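Local coordinates for PaaX domain-containing protein, C-domain protein (Mycobacterium tuberculosis, PDB 3KFW), which is of unknown function but, as a PaaX-family protein with a helix-turn-helix-type N-terminal region, probably binds DNA as a transcriptional regulator, at residues 98-101 with 102-105; 107-110 with 111-115. One frame throughout, in Å; residues are numbered along the deposited sequence.

Contact 1 (98-101 with 102-105); sequences TDAR and TRAA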
loop_
_atom_site.group_PDB
_atom_site.type_symbol
_atom_site.label_atom_id
_atom_site.label_comp_id
_atom_site.label_asym_id
_atom_site.label_seq_id
_atom_site.Cartn_x
_atom_site.Cartn_y
_atom_site.Cartn_z
ATOM N N THR A 98 11.868 3.504 8.918
ATOM C CA THR A 98 12.607 4.723 8.521
ATOM C C THR A 98 13.608 4.583 7.378
ATOM O O THR A 98 13.928 5.592 6.729
ATOM C CB THR A 98 13.370 5.342 9.718
ATOM O OG1 THR A 98 12.466 5.557 10.795
ATOM C CG2 THR A 98 14.022 6.705 9.351
ATOM N N ASP A 99 14.183 3.400 7.176
ATOM C CA ASP A 99 15.187 3.242 6.103
ATOM C C ASP A 99 15.179 1.869 5.426
ATOM O O ASP A 99 14.458 0.969 5.860
ATOM C CB ASP A 99 16.601 3.651 6.566
ATOM C CG ASP A 99 16.902 3.231 7.994
ATOM O OD1 ASP A 99 16.914 2.009 8.231
ATOM O OD2 ASP A 99 17.123 4.120 8.877
ATOM N N ALA A 100 15.938 1.740 4.341
ATOM C CA ALA A 100 16.000 0.533 3.540
ATOM C C ALA A 100 16.424 -0.719 4.280
ATOM O O ALA A 100 15.769 -1.758 4.123
ATOM C CB ALA A 100 16.851 0.760 2.331
ATOM N N ARG A 101 17.433 -0.643 5.133
ATOM C CA ARG A 101 17.883 -1.796 5.929
ATOM C C ARG A 101 16.752 -2.277 6.818
ATOM O O ARG A 101 16.445 -3.494 6.849
ATOM C CB ARG A 101 19.090 -1.414 6.777
ATOM C CG ARG A 101 19.662 -2.539 7.625
ATOM C CD ARG A 101 20.919 -2.074 8.377
ATOM N NE ARG A 101 22.000 -1.569 7.520
ATOM C CZ ARG A 101 23.040 -0.879 7.963
ATOM N NH1 ARG A 101 23.137 -0.585 9.244
ATOM N NH2 ARG A 101 23.972 -0.442 7.129
ATOM N N THR A 102 16.092 -1.313 7.481
ATOM C CA THR A 102 14.838 -1.502 8.246
ATOM C C THR A 102 13.649 -2.108 7.494
ATOM O O THR A 102 13.032 -3.088 7.978
ATOM C CB THR A 102 14.418 -0.149 8.936
ATOM O OG1 THR A 102 15.515 0.322 9.729
ATOM C CG2 THR A 102 13.300 -0.311 9.824
ATOM N N ARG A 103 13.272 -1.563 6.334
ATOM C CA ARG A 103 12.148 -2.242 5.582
ATOM C C ARG A 103 12.576 -3.611 5.121
ATOM O O ARG A 103 11.834 -4.534 5.253
ATOM C CB ARG A 103 11.681 -1.446 4.388
ATOM C CG ARG A 103 11.271 -0.030 4.738
ATOM C CD ARG A 103 10.752 0.685 3.550
ATOM N NE ARG A 103 11.836 1.099 2.634
ATOM C CZ ARG A 103 12.549 2.239 2.725
ATOM N NH1 ARG A 103 12.374 3.119 3.722
ATOM N NH2 ARG A 103 13.479 2.503 1.818
ATOM N N ALA A 104 13.824 -3.765 4.661
ATOM C CA ALA A 104 14.330 -5.113 4.286
ATOM C C ALA A 104 14.385 -6.085 5.449
ATOM O O ALA A 104 14.144 -7.263 5.269
ATOM C CB ALA A 104 15.705 -5.031 3.535
ATOM N N ALA A 105 14.707 -5.614 6.652
ATOM C CA ALA A 105 14.779 -6.513 7.824
ATOM C C ALA A 105 13.384 -6.923 8.218
ATOM O O ALA A 105 13.184 -8.054 8.605
ATOM C CB ALA A 105 15.542 -5.884 9.022
#

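Contact 2 (107-110 with 111-115); sequences RTCM and HHKRF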
loop_
_atom_site.group_PDB
_atom_site.type_symbol
_atom_site.label_atom_id
_atom_site.label_comp_id
_atom_site.label_asym_id
_atom_site.label_seq_id
_atom_site.Cartn_x
_atom_site.Cartn_y
_atom_site.Cartn_z
ATOM N N ARG A 107 10.913 -7.625 6.065
ATOM C CA ARG A 107 10.553 -8.754 5.160
ATOM C C ARG A 107 11.315 -9.988 5.644
ATOM O O ARG A 107 10.728 -11.034 5.878
ATOM C CB ARG A 107 10.845 -8.551 3.631
ATOM C CG ARG A 107 10.279 -7.278 2.984
ATOM C CD ARG A 107 10.284 -7.260 1.416
ATOM N NE ARG A 107 9.477 -8.369 0.990
ATOM C CZ ARG A 107 8.158 -8.304 0.771
ATOM N NH1 ARG A 107 7.539 -9.419 0.428
ATOM N NH2 ARG A 107 7.453 -7.165 0.928
ATOM N N THR A 108 12.616 -9.859 5.795
ATOM C CA THR A 108 13.432 -10.950 6.293
ATOM C C THR A 108 12.922 -11.529 7.591
ATOM O O THR A 108 13.032 -12.729 7.799
ATOM C CB THR A 108 14.839 -10.446 6.514
ATOM O OG1 THR A 108 15.188 -9.789 5.310
ATOM C CG2 THR A 108 15.830 -11.582 6.770
ATOM N N CYS A 109 12.359 -10.684 8.449
ATOM C CA CYS A 109 11.779 -11.144 9.698
ATOM C C CYS A 109 10.434 -11.888 9.492
ATOM O O CYS A 109 10.215 -12.935 10.078
ATOM C CB CYS A 109 11.627 -9.975 10.678
ATOM S SG CYS A 109 11.018 -10.459 12.297
HETATM N N MSE A 110 9.536 -11.354 8.676
HETATM C CA MSE A 110 8.320 -12.102 8.322
HETATM C C MSE A 110 8.634 -13.472 7.686
HETATM O O MSE A 110 8.041 -14.473 8.066
HETATM C CB MSE A 110 7.428 -11.273 7.427
HETATM C CG MSE A 110 6.959 -9.986 8.073
HETATM SE SE MSE A 110 5.871 -10.331 9.659
HETATM C CE MSE A 110 4.834 -8.696 9.662
ATOM N N HIS A 111 9.608 -13.538 6.773
ATOM C CA HIS A 111 9.972 -14.825 6.138
ATOM C C HIS A 111 10.504 -15.854 7.133
ATOM O O HIS A 111 10.073 -17.023 7.107
ATOM C CB HIS A 111 10.914 -14.646 4.928
ATOM C CG HIS A 111 10.271 -13.929 3.779
ATOM N ND1 HIS A 111 8.954 -14.146 3.408
ATOM C CD2 HIS A 111 10.756 -12.993 2.920
ATOM C CE1 HIS A 111 8.664 -13.378 2.372
ATOM N NE2 HIS A 111 9.736 -12.663 2.063
ATOM N N HIS A 112 11.401 -15.404 8.013
ATOM C CA HIS A 112 11.980 -16.234 9.063
ATOM C C HIS A 112 10.958 -16.847 10.035
ATOM O O HIS A 112 11.136 -17.960 10.504
ATOM C CB HIS A 112 13.053 -15.439 9.848
ATOM C CG HIS A 112 13.739 -16.240 10.919
ATOM N ND1 HIS A 112 14.837 -17.043 10.665
ATOM C CD2 HIS A 112 13.502 -16.348 12.253
ATOM C CE1 HIS A 112 15.245 -17.610 11.792
ATOM N NE2 HIS A 112 14.448 -17.208 12.770
ATOM N N LYS A 113 9.932 -16.097 10.383
ATOM C CA LYS A 113 8.863 -16.623 11.239
ATOM C C LYS A 113 7.746 -17.285 10.415
ATOM O O LYS A 113 6.686 -17.590 10.942
ATOM C CB LYS A 113 8.266 -15.475 12.025
ATOM C CG LYS A 113 9.218 -14.884 12.995
ATOM C CD LYS A 113 8.551 -13.728 13.698
ATOM C CE LYS A 113 9.572 -13.040 14.641
ATOM N NZ LYS A 113 9.537 -13.706 15.950
ATOM N N ARG A 114 7.974 -17.414 9.096
ATOM C CA ARG A 114 7.144 -18.194 8.181
ATOM C C ARG A 114 5.731 -17.659 8.059
ATOM O O ARG A 114 4.759 -18.413 8.084
ATOM C CB ARG A 114 7.231 -19.683 8.535
ATOM C CG ARG A 114 8.709 -20.054 8.632
ATOM C CD ARG A 114 8.954 -21.426 9.127
ATOM N NE ARG A 114 10.292 -21.795 8.703
ATOM C CZ ARG A 114 11.133 -22.443 9.476
ATOM N NH1 ARG A 114 10.748 -22.768 10.709
ATOM N NH2 ARG A 114 12.358 -22.733 9.039
ATOM N N PHE A 115 5.657 -16.327 7.950
ATOM C CA PHE A 115 4.455 -15.609 7.545
ATOM C C PHE A 115 4.456 -15.432 6.033
ATOM O O PHE A 115 5.517 -15.326 5.439
ATOM C CB PHE A 115 4.381 -14.251 8.256
ATOM C CG PHE A 115 3.922 -14.360 9.694
ATOM C CD1 PHE A 115 4.803 -14.776 10.695
ATOM C CD2 PHE A 115 2.634 -14.045 10.045
ATOM C CE1 PHE A 115 4.388 -14.893 12.002
ATOM C CE2 PHE A 115 2.217 -14.157 11.363
ATOM C CZ PHE A 115 3.084 -14.598 12.330
#

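Contact 1 (98-101 with 102-105)
The guanidinium of Arg103 lies with one face over the peptide link between Asp99 and Ala100, at the start of helix 100-112. Ala100 N sits 3.4 Å from the guanidinium plane, and the Asp99 carbonyl carbon lies over the same face; both are displaced toward the rim. Arg103 NH1 comes down on the Asp99 side, 3.5 Å from Asp99 C, while Arg103 NH2 lies beside the Ala100 backbone, 3.6 Å from Ala100 CA, with Ala100 CB at 3.8 Å. Arg103 CG passes 3.5 Å from Asp99 O; beyond it the bend at chi3 of Arg103 (-76°) turns the guanidinium back over the start of the helix. The charged atoms of Asp99 and Arg103 are not in contact, with Asp99 OD1 and Arg103 NH1 6.5 Å apart.

The carboxylate turns to Thr102 instead. Asp99 stands at the N-cap position, and the Thr102 hydroxyl, OG1, donates to Asp99 OD1 over 2.7 Å, arriving from above the carboxylate plane. This side-chain bond joins the N-cap residue to the first turn, where the helical backbone bonds also begin: Arg103 N to Asp99 O at 2.8 Å and nearly straight (162°), then Ala104 N to Ala100 O and Ala105 N to Arg101 O.

Within the chain, Arg103 NH1 has a weak hydrogen bond to Gly97 O, in the loop before the helix. A second subunit lies alongside: its Gln157 packs on Asp99 and Ala100 and takes a weak hydrogen bond from Arg103 NH2 at its backbone O, and its Asp160 forms a salt bridge with Arg101 NE. In the fold, this is the beginning of the helix that follows strand 88-93 in the central Cas2-like domain, at the surface of its own chain and against that second subunit.

Contact 2 (107-110 with 111-115)
A Schellman motif closes helix 100-112, with Phe115 N reaching back to Met110 O over 3.0 Å. Nested inside that bond is Arg114 N to His111 O at 2.9 Å, and Arg114 is the C-prime residue, its positive phi (64°) turning the chain out of the helix. The preceding turns keep regular backbone bonds, from His111 N to Arg107 O through Lys113 N to Cys109 O.

The turn brings Phe115 back beside Met110, here selenomethionine. The two make a Met-aromatic contact: Met110 SE stands 5.0 Å from the centroid of the Phe115 ring, 29° off the ring normal, an oblique approach, while Met110 O lies at the ring edge near its plane. Met110 CB and Phe115 CB approach to 4.3 Å. Both side chains pack onto the antiparallel sheet of the Cas2-like domain, touching Leu91 on strand 88-93 and Trp123 on strand 122-126, so the end of the helix and the residue just before strand 116-119 pack against the same two strands.

Alongside, with chi1 at -176° carrying it away from the backbone N, Cys109 SG rests against Lys113 CE at 3.8 Å; Lys113 NZ is hydrogen-bonded to Asp132 O. His111 sets CD2 3.5 Å from Arg107 O, while its ring meets Trp123 edge-to-face. Arg107 directs NH1 to a salt bridge with Glu117, and its NH2 lies close to the same atom of Arg107 from the second subunit.

How the contacts relate
Both contacts belong to helix 100-112, one at each end, with centres 14 Å apart. Contact 1 is a surface contact with no buried residue, and its chemistry is polar and faces the second subunit. Contact 2 lies nearer the centre of the chain and is partly buried. There the helix is ended by main-chain bonds, and apolar side chains face the sheet of the same chain. The second subunit comes within reach of five residues of contact 1, but of Arg107 alone at contact 2.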